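Long-range contacts in receptor-like protein kinase ANXUR1 (PDB 6FIG), which is a plant receptor-like kinase involved in reproduction whose malectin-like ectodomain, the part crystallised here, binds calcium and probably serves in signal perception at the cell surface: residues R190-G194 against L364-E368; D214-S220 against N267-F272; T252-G257 against D361-N365. Numbering follows the deposited sequence.

Contact 1 (R190-G194 against L364-E368); sequences RLNVG and LNGLE. With CA (calcium ion), chain H.
A buried antiparallel pairing joins the C-terminal end of strand 185-192 to strand 363-372 in the malectin-like region and runs into a calcium site. The axes of the short strand segments 190-192 and 366-368 approach to 4.7 Å, their directions 177° apart. Leu191 and Leu367 form the hydrogen-bonded pair, Leu191 N to Leu367 O at 2.7 Å and Leu367 N to Leu191 O at 3.0 Å; Arg190 and Glu368 follow as a non-hydrogen-bonded pair, CA to CA 4.4 Å. Their side chains share a face: Arg190 (chi1 t, chi2 t, chi3 m) brings NE to 2.9 Å from Glu368 OE2 in a salt bridge, and a water spans Arg190 NH2 and Glu368 OE2. Both charges have second partners, Glu125 and His285 respectively. Asn365 and Gly366, both opposite His285, make a classic beta bulge beside the metal. Calcium is held by Asn192 OD1 at 2.3 Å, Asn365 O at 2.4 Å and Val193 O at 2.5 Å, with Thr252 and Ile249 completing the site. Asn192 ND2 bonds to Gln196 O, so an amide serves both metal and carbonyl. Apolar Val193 suits the buried side, its CG2 3.9 Å from Leu364 CD2, while Leu191 CD1 meets Leu367 CD2 at 4.3 Å.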
loop_
_atom_site.group_PDB
_atom_site.type_symbol
_atom_site.label_atom_id
_atom_site.label_comp_id
_atom_site.label_asym_id
_atom_site.label_seq_id
_atom_site.Cartn_x
_atom_site.Cartn_y
_atom_site.Cartn_z
ATOM N N ARG A 190 -16.619 4.738 -12.888
ATOM C CA ARG A 190 -15.418 3.949 -13.093
ATOM C C ARG A 190 -15.827 2.510 -13.197
ATOM O O ARG A 190 -16.311 1.928 -12.216
ATOM C CB ARG A 190 -14.437 4.106 -11.928
ATOM C CG ARG A 190 -13.190 3.267 -12.085
ATOM C CD ARG A 190 -12.122 3.612 -11.075
ATOM N NE ARG A 190 -11.517 4.922 -11.277
ATOM C CZ ARG A 190 -11.616 5.978 -10.459
ATOM N NH1 ARG A 190 -12.406 5.953 -9.398
ATOM N NH2 ARG A 190 -10.920 7.063 -10.740
ATOM N N LEU A 191 -15.678 1.938 -14.401
ATOM C CA LEU A 191 -16.256 0.646 -14.719
ATOM C C LEU A 191 -15.258 -0.366 -15.236
ATOM O O LEU A 191 -14.401 -0.041 -16.065
ATOM C CB LEU A 191 -17.357 0.778 -15.787
ATOM C CG LEU A 191 -18.449 1.803 -15.528
ATOM C CD1 LEU A 191 -19.414 1.815 -16.695
ATOM C CD2 LEU A 191 -19.184 1.548 -14.217
ATOM N N ASN A 192 -15.377 -1.587 -14.729
ATOM C CA ASN A 192 -14.763 -2.748 -15.357
ATOM C C ASN A 192 -15.778 -3.291 -16.352
ATOM O O ASN A 192 -16.730 -3.968 -15.970
ATOM C CB ASN A 192 -14.430 -3.821 -14.315
ATOM C CG ASN A 192 -13.711 -5.005 -14.904
ATOM O OD1 ASN A 192 -13.288 -4.946 -16.067
ATOM N ND2 ASN A 192 -13.581 -6.085 -14.136
ATOM N N VAL A 193 -15.557 -2.979 -17.625
ATOM C CA VAL A 193 -16.493 -3.363 -18.689
ATOM C C VAL A 193 -16.372 -4.875 -18.955
ATOM O O VAL A 193 -15.283 -5.397 -19.232
ATOM C CB VAL A 193 -16.303 -2.493 -19.947
ATOM C CG1 VAL A 193 -17.229 -2.967 -21.063
ATOM C CG2 VAL A 193 -16.610 -1.039 -19.625
ATOM N N GLY A 194 -17.499 -5.554 -18.821
ATOM C CA GLY A 194 -17.576 -6.989 -19.043
ATOM C C GLY A 194 -17.049 -7.851 -17.914
ATOM O O GLY A 194 -17.006 -9.072 -18.061
ATOM N N LEU A 364 -14.891 -3.247 -25.587
ATOM C CA LEU A 364 -14.412 -2.266 -24.642
ATOM C C LEU A 364 -14.067 -3.016 -23.347
ATOM O O LEU A 364 -14.807 -3.928 -22.950
ATOM C CB LEU A 364 -15.493 -1.218 -24.386
ATOM C CG LEU A 364 -15.134 -0.077 -23.401
ATOM C CD1 LEU A 364 -14.010 0.783 -23.937
ATOM C CD2 LEU A 364 -16.378 0.754 -23.136
ATOM N N ASN A 365 -12.965 -2.630 -22.696
ATOM C CA ASN A 365 -12.512 -3.338 -21.472
ATOM C C ASN A 365 -12.753 -2.569 -20.173
ATOM O O ASN A 365 -12.914 -3.172 -19.122
ATOM C CB ASN A 365 -11.033 -3.685 -21.562
ATOM C CG ASN A 365 -10.685 -4.536 -22.785
ATOM O OD1 ASN A 365 -10.847 -4.068 -23.923
ATOM N ND2 ASN A 365 -10.155 -5.762 -22.568
ATOM N N GLY A 366 -12.784 -1.250 -20.250
ATOM C CA GLY A 366 -12.969 -0.418 -19.064
ATOM C C GLY A 366 -13.432 0.955 -19.471
ATOM O O GLY A 366 -13.256 1.371 -20.632
ATOM N N LEU A 367 -13.984 1.696 -18.507
ATOM C CA LEU A 367 -14.475 3.033 -18.788
ATOM C C LEU A 367 -14.433 3.900 -17.554
ATOM O O LEU A 367 -14.980 3.516 -16.537
ATOM C CB LEU A 367 -15.914 2.984 -19.302
ATOM C CG LEU A 367 -16.592 4.305 -19.674
ATOM C CD1 LEU A 367 -15.860 5.086 -20.771
ATOM C CD2 LEU A 367 -18.019 4.017 -20.088
ATOM N N GLU A 368 -13.855 5.082 -17.689
ATOM C CA GLU A 368 -13.931 6.087 -16.628
ATOM C C GLU A 368 -14.487 7.359 -17.212
ATOM O O GLU A 368 -14.197 7.712 -18.361
ATOM C CB GLU A 368 -12.568 6.338 -16.041
ATOM C CG GLU A 368 -11.978 5.122 -15.361
ATOM C CD GLU A 368 -10.544 5.345 -14.979
ATOM O OE1 GLU A 368 -9.665 5.295 -15.862
ATOM O OE2 GLU A 368 -10.254 5.664 -13.778
HETATM CA CA CA H . -12.946 -5.376 -18.318
HETATM O O HOH W 1 -8.336 6.782 -12.341
#

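Contact 2 (D214-S220 against N267-F272); sequences DAPYIFS and NLTWMF. With NAG (2-acetamido-2-deoxy-beta-D-glucopyranose), chain D.
Trp270 NE1 donates to Asp214 OD2 at 2.8 Å, an almost straight bond (169°) that gives the indole's one polar atom a buried acceptor. The same carboxylate is bridged to Arg254 through OD2 and takes the backbone NH of Gly194 on OD1, so an acid fits this place well. Backbone bonds then tie loop 214-220 to the strand: Met271 N to Tyr217 O at 2.9 Å and Phe219 N to Thr269 O at 2.8 Å, on either side of a single bridge between Ile218 and Trp270, whose CA atoms are 4.4 Å apart. Ser220, with chi1 near 41°, turns its hydroxyl in, and OG accepts from Thr269 N at 3.0 Å while also bonding to Gly222 O. The loop begins as a 3-10 turn, residues 215-217, with Tyr217 N bonded to Asp214 O at 2.9 Å, and straightens at Ile218 (phi/psi -84/126).

Around this bridge the side chains pack. Tyr217 and Phe272, chi1 m in both, lie with planes at 25° and centroids 5.1 Å apart, slid so far that they barely overlap. Phe219 lies against Met271 in a Met-aromatic contact: Met271 SD lies near the normal of the Phe219 ring, 4.8 Å from its centroid, with Phe219 CD2 3.6 Å from Met271 CB. Asn267, at the strand's beginning, carries an N-linked glycan, ND2 to NAG C1 1.4 Å.

Strand 268-273 is an outermost strand of a four-stranded antiparallel sheet, paired with 344-351; the loop lines its other edge, while Trp270 and Phe272 reach Leu364 and Leu367 of strand 363-372.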
loop_
_atom_site.group_PDB
_atom_site.type_symbol
_atom_site.label_atom_id
_atom_site.label_comp_id
_atom_site.label_asym_id
_atom_site.label_seq_id
_atom_site.Cartn_x
_atom_site.Cartn_y
_atom_site.Cartn_z
ATOM N N ASP A 214 -20.194 -2.941 -15.452
ATOM C CA ASP A 214 -20.863 -1.963 -16.317
ATOM C C ASP A 214 -22.314 -2.262 -16.665
ATOM O O ASP A 214 -22.989 -1.403 -17.217
ATOM C CB ASP A 214 -20.074 -1.771 -17.610
ATOM C CG ASP A 214 -20.149 -2.974 -18.511
ATOM O OD1 ASP A 214 -19.899 -4.099 -18.010
ATOM O OD2 ASP A 214 -20.478 -2.804 -19.711
ATOM N N ALA A 215 -22.803 -3.462 -16.359
ATOM C CA ALA A 215 -24.130 -3.903 -16.809
ATOM C C ALA A 215 -25.274 -2.937 -16.481
ATOM O O ALA A 215 -26.154 -2.734 -17.316
ATOM C CB ALA A 215 -24.439 -5.290 -16.279
ATOM N N PRO A 216 -25.253 -2.310 -15.286
ATOM C CA PRO A 216 -26.334 -1.384 -14.947
ATOM C C PRO A 216 -26.464 -0.157 -15.850
ATOM O O PRO A 216 -27.539 0.466 -15.881
ATOM C CB PRO A 216 -25.981 -0.950 -13.522
ATOM C CG PRO A 216 -25.237 -2.125 -12.976
ATOM C CD PRO A 216 -24.391 -2.572 -14.115
ATOM N N TYR A 217 -25.405 0.152 -16.600
ATOM C CA TYR A 217 -25.363 1.330 -17.444
ATOM C C TYR A 217 -25.677 1.051 -18.914
ATOM O O TYR A 217 -25.686 1.975 -19.725
ATOM C CB TYR A 217 -23.981 1.977 -17.294
ATOM C CG TYR A 217 -23.746 2.377 -15.859
ATOM C CD1 TYR A 217 -24.313 3.540 -15.358
ATOM C CD2 TYR A 217 -23.023 1.560 -14.996
ATOM C CE1 TYR A 217 -24.119 3.920 -14.036
ATOM C CE2 TYR A 217 -22.832 1.933 -13.664
ATOM C CZ TYR A 217 -23.384 3.106 -13.201
ATOM O OH TYR A 217 -23.197 3.473 -11.881
ATOM N N ILE A 218 -25.962 -0.205 -19.256
ATOM C CA ILE A 218 -26.244 -0.559 -20.654
ATOM C C ILE A 218 -27.696 -0.288 -20.944
ATOM O O ILE A 218 -28.580 -0.806 -20.242
ATOM C CB ILE A 218 -25.926 -2.029 -20.967
ATOM C CG1 ILE A 218 -24.431 -2.263 -20.823
ATOM C CG2 ILE A 218 -26.376 -2.404 -22.387
ATOM C CD1 ILE A 218 -24.081 -3.688 -20.523
ATOM N N PHE A 219 -27.939 0.495 -21.992
ATOM C CA PHE A 219 -29.300 0.828 -22.421
ATOM C C PHE A 219 -29.682 0.360 -23.804
ATOM O O PHE A 219 -30.811 0.576 -24.206
ATOM C CB PHE A 219 -29.554 2.333 -22.267
ATOM C CG PHE A 219 -29.825 2.727 -20.846
ATOM C CD1 PHE A 219 -31.122 2.980 -20.404
ATOM C CD2 PHE A 219 -28.784 2.776 -19.930
ATOM C CE1 PHE A 219 -31.363 3.316 -19.077
ATOM C CE2 PHE A 219 -29.016 3.103 -18.598
ATOM C CZ PHE A 219 -30.310 3.379 -18.173
ATOM N N SER A 220 -28.769 -0.291 -24.523
ATOM C CA SER A 220 -29.159 -0.993 -25.743
ATOM C C SER A 220 -29.954 -2.246 -25.330
ATOM O O SER A 220 -29.812 -2.748 -24.204
ATOM C CB SER A 220 -27.945 -1.328 -26.617
ATOM O OG SER A 220 -26.835 -1.773 -25.875
ATOM N N ASN A 267 -26.142 -0.789 -31.993
ATOM C CA ASN A 267 -25.085 -0.200 -31.196
ATOM C C ASN A 267 -25.105 -0.876 -29.831
ATOM O O ASN A 267 -26.179 -1.180 -29.283
ATOM C CB ASN A 267 -25.351 1.286 -30.966
ATOM C CG ASN A 267 -24.828 2.189 -32.070
ATOM O OD1 ASN A 267 -23.614 2.239 -32.357
ATOM N ND2 ASN A 267 -25.741 2.952 -32.661
ATOM N N LEU A 268 -23.926 -1.097 -29.284
ATOM C CA LEU A 268 -23.776 -1.334 -27.854
ATOM C C LEU A 268 -23.790 0.062 -27.231
ATOM O O LEU A 268 -23.030 0.929 -27.648
ATOM C CB LEU A 268 -22.481 -2.067 -27.615
ATOM C CG LEU A 268 -22.152 -2.782 -26.324
ATOM C CD1 LEU A 268 -23.254 -3.742 -25.920
ATOM C CD2 LEU A 268 -20.836 -3.529 -26.547
ATOM N N THR A 269 -24.694 0.290 -26.276
ATOM C CA THR A 269 -24.966 1.635 -25.777
ATOM C C THR A 269 -24.939 1.678 -24.250
ATOM O O THR A 269 -25.654 0.916 -23.602
ATOM C CB THR A 269 -26.344 2.111 -26.258
ATOM O OG1 THR A 269 -26.383 2.108 -27.697
ATOM C CG2 THR A 269 -26.682 3.532 -25.750
ATOM N N TRP A 270 -24.117 2.578 -23.721
ATOM C CA TRP A 270 -24.088 2.895 -22.280
ATOM C C TRP A 270 -24.645 4.302 -22.082
ATOM O O TRP A 270 -24.418 5.184 -22.911
ATOM C CB TRP A 270 -22.670 2.853 -21.727
ATOM C CG TRP A 270 -21.953 1.538 -21.737
ATOM C CD1 TRP A 270 -21.838 0.658 -20.700
ATOM C CD2 TRP A 270 -21.228 0.953 -22.837
ATOM N NE1 TRP A 270 -21.076 -0.432 -21.074
ATOM C CE2 TRP A 270 -20.690 -0.276 -22.379
ATOM C CE3 TRP A 270 -20.975 1.351 -24.156
ATOM C CZ2 TRP A 270 -19.915 -1.095 -23.183
ATOM C CZ3 TRP A 270 -20.191 0.544 -24.943
ATOM C CH2 TRP A 270 -19.679 -0.674 -24.463
ATOM N N MET A 271 -25.365 4.520 -20.985
ATOM C CA MET A 271 -25.881 5.846 -20.659
ATOM C C MET A 271 -25.596 6.182 -19.195
ATOM O O MET A 271 -25.742 5.330 -18.321
ATOM C CB MET A 271 -27.378 5.926 -20.924
ATOM C CG MET A 271 -27.926 7.353 -20.943
ATOM S SD MET A 271 -29.688 7.470 -21.344
ATOM C CE MET A 271 -29.757 6.405 -22.788
ATOM N N PHE A 272 -25.243 7.451 -18.972
ATOM C CA PHE A 272 -24.818 7.957 -17.667
ATOM C C PHE A 272 -25.510 9.274 -17.351
ATOM O O PHE A 272 -25.595 10.148 -18.221
ATOM C CB PHE A 272 -23.319 8.187 -17.685
ATOM C CG PHE A 272 -22.554 6.955 -17.984
ATOM C CD1 PHE A 272 -22.300 6.032 -16.982
ATOM C CD2 PHE A 272 -22.166 6.670 -19.297
ATOM C CE1 PHE A 272 -21.622 4.862 -17.258
ATOM C CE2 PHE A 272 -21.496 5.493 -19.586
ATOM C CZ PHE A 272 -21.226 4.586 -18.561
HETATM C C1 NAG D . -25.432 3.930 -33.667
HETATM C C2 NAG D . -26.352 3.883 -34.870
HETATM C C3 NAG D . -26.179 5.120 -35.744
HETATM C C4 NAG D . -26.178 6.402 -34.929
HETATM C C5 NAG D . -25.139 6.291 -33.821
HETATM C C6 NAG D . -24.959 7.537 -32.960
HETATM C C7 NAG D . -26.786 1.600 -35.689
HETATM C C8 NAG D . -26.207 0.460 -36.488
HETATM N N2 NAG D . -25.993 2.672 -35.600
HETATM O O3 NAG D . -27.245 5.164 -36.693
HETATM O O4 NAG D . -25.820 7.500 -35.771
HETATM O O5 NAG D . -25.545 5.195 -33.012
HETATM O O6 NAG D . -26.104 7.758 -32.130
HETATM O O7 NAG D . -27.898 1.536 -35.173
#

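Contact 3 (T252-G257 against D361-N365); sequences TARSQG and DSSLN. With CA (calcium ion), chain H.
Side chains finish what the backbone begins where strand 252-255 meets 363-372. Arg254 and Leu364 are a hydrogen-bonded antiparallel pair, Arg254 N to Leu364 O and Leu364 N to Arg254 O both 3.0 Å; Ser255 and Ser363 follow as a non-hydrogen-bonded pair, so CB to CB is 4.0 Å, their small polar side chains (chi1 p) sharing a face. Arg254, t at chi1 and chi2, bends at chi3 (m) to bring NE to Asp214 OD2 in a salt bridge. Asp361 (chi1 t) brings OD1 to 3.1 Å from Gly257 N, with a weak bond of 3.0 Å to Gln256 N; a water links its OD2 to Ser255 OG, which also engages Val225. Ser362 (chi1 p) gives its OG hydrogen to Gln256 OE1 at 2.8 Å, and Gln256 NE2 reaches Ser266. Phi of 128° at Gly257 suits glycine. At the opposite end Thr252, chi1 p, chelates calcium through O and OG1, both 2.4 Å, joined by Asn365 O at 2.4 Å: a metal site built across neighbouring strands of a malectin-like beta-sheet.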
loop_
_atom_site.group_PDB
_atom_site.type_symbol
_atom_site.label_atom_id
_atom_site.label_comp_id
_atom_site.label_asym_id
_atom_site.label_seq_id
_atom_site.Cartn_x
_atom_site.Cartn_y
_atom_site.Cartn_z
ATOM N N THR A 252 -10.949 -8.634 -19.120
ATOM C CA THR A 252 -12.341 -8.827 -19.470
ATOM C C THR A 252 -12.810 -7.710 -20.381
ATOM O O THR A 252 -12.326 -6.585 -20.309
ATOM C CB THR A 252 -13.268 -8.869 -18.253
ATOM O OG1 THR A 252 -13.095 -7.666 -17.505
ATOM C CG2 THR A 252 -12.980 -10.105 -17.381
ATOM N N ALA A 253 -13.815 -8.017 -21.192
ATOM C CA ALA A 253 -14.401 -7.028 -22.085
ATOM C C ALA A 253 -15.863 -7.336 -22.357
ATOM O O ALA A 253 -16.339 -8.466 -22.160
ATOM C CB ALA A 253 -13.616 -6.979 -23.403
ATOM N N ARG A 254 -16.574 -6.316 -22.808
ATOM C CA ARG A 254 -17.898 -6.504 -23.386
ATOM C C ARG A 254 -17.727 -6.293 -24.875
ATOM O O ARG A 254 -17.054 -5.356 -25.306
ATOM C CB ARG A 254 -18.928 -5.536 -22.811
ATOM C CG ARG A 254 -20.364 -5.835 -23.215
ATOM C CD ARG A 254 -21.355 -4.918 -22.530
ATOM N NE ARG A 254 -21.291 -5.069 -21.070
ATOM C CZ ARG A 254 -21.837 -6.075 -20.380
ATOM N NH1 ARG A 254 -22.547 -7.029 -20.981
ATOM N NH2 ARG A 254 -21.709 -6.116 -19.058
ATOM N N SER A 255 -18.336 -7.177 -25.648
ATOM C CA SER A 255 -18.325 -7.072 -27.106
ATOM C C SER A 255 -19.740 -7.210 -27.612
ATOM O O SER A 255 -20.658 -7.503 -26.848
ATOM C CB SER A 255 -17.420 -8.145 -27.699
ATOM O OG SER A 255 -17.975 -9.434 -27.519
ATOM N N GLN A 256 -19.935 -7.011 -28.912
ATOM C CA GLN A 256 -21.267 -7.202 -29.481
ATOM C C GLN A 256 -21.574 -8.658 -29.678
ATOM O O GLN A 256 -22.687 -9.076 -29.423
ATOM C CB GLN A 256 -21.446 -6.412 -30.759
ATOM C CG GLN A 256 -21.672 -4.946 -30.469
ATOM C CD GLN A 256 -21.916 -4.165 -31.728
ATOM O OE1 GLN A 256 -20.960 -3.754 -32.384
ATOM N NE2 GLN A 256 -23.185 -3.972 -32.086
ATOM N N GLY A 257 -20.582 -9.431 -30.111
ATOM C CA GLY A 257 -20.688 -10.897 -30.138
ATOM C C GLY A 257 -20.334 -11.508 -31.486
ATOM O O GLY A 257 -19.822 -10.812 -32.367
ATOM N N ASP A 361 -17.550 -6.425 -35.366
ATOM C CA ASP A 361 -17.704 -6.503 -33.902
ATOM C C ASP A 361 -17.132 -5.234 -33.294
ATOM O O ASP A 361 -16.532 -4.401 -33.984
ATOM C CB ASP A 361 -16.958 -7.756 -33.395
ATOM C CG ASP A 361 -17.429 -8.254 -32.000
ATOM O OD1 ASP A 361 -18.391 -7.721 -31.427
ATOM O OD2 ASP A 361 -16.786 -9.217 -31.495
ATOM N N SER A 362 -17.339 -5.085 -31.994
ATOM C CA SER A 362 -16.744 -3.989 -31.232
ATOM C C SER A 362 -16.522 -4.489 -29.813
ATOM O O SER A 362 -17.138 -5.458 -29.388
ATOM C CB SER A 362 -17.655 -2.772 -31.228
ATOM O OG SER A 362 -18.900 -3.060 -30.617
ATOM N N SER A 363 -15.613 -3.846 -29.098
ATOM C CA SER A 363 -15.356 -4.242 -27.706
ATOM C C SER A 363 -14.788 -3.090 -26.900
ATOM O O SER A 363 -14.284 -2.110 -27.445
ATOM C CB SER A 363 -14.439 -5.465 -27.615
ATOM O OG SER A 363 -13.111 -5.153 -28.016
ATOM N N LEU A 364 -14.891 -3.247 -25.587
ATOM C CA LEU A 364 -14.412 -2.266 -24.642
ATOM C C LEU A 364 -14.067 -3.016 -23.347
ATOM O O LEU A 364 -14.807 -3.928 -22.950
ATOM C CB LEU A 364 -15.493 -1.218 -24.386
ATOM C CG LEU A 364 -15.134 -0.077 -23.401
ATOM C CD1 LEU A 364 -14.010 0.783 -23.937
ATOM C CD2 LEU A 364 -16.378 0.754 -23.136
ATOM N N ASN A 365 -12.965 -2.630 -22.696
ATOM C CA ASN A 365 -12.512 -3.338 -21.472
ATOM C C ASN A 365 -12.753 -2.569 -20.173
ATOM O O ASN A 365 -12.914 -3.172 -19.122
ATOM C CB ASN A 365 -11.033 -3.685 -21.562
ATOM C CG ASN A 365 -10.685 -4.536 -22.785
ATOM O OD1 ASN A 365 -10.847 -4.068 -23.923
ATOM N ND2 ASN A 365 -10.155 -5.762 -22.568
HETATM CA CA CA H . -12.946 -5.376 -18.318
HETATM O O HOH W 2 -17.373 -10.922 -29.640
#

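Contacts 1 and 3 share Leu364 and Asn365: strands 252-255 and 185-192 follow one another along one edge of strand 363-372, meeting at the bulge and the calcium, with strand 278-287 on the other edge. Their centres are about 10 Å apart and both ligate the calcium; Asn192 OD1 lies 3.1 Å from Thr252 OG1. Contact 2, about 11 Å from contact 1 and 12 Å from contact 3, centre to centre, covers the apolar side: Phe272 CZ lies 3.6 Å from Leu367 CD2, and Trp270 CH2 3.8 Å from Leu364 CD2. Asp214 connects all three, its OD2 bridging Arg254 NE at 2.8 Å and its OD1 2.9 Å from Gly194 N, probably hydrogen-bonded.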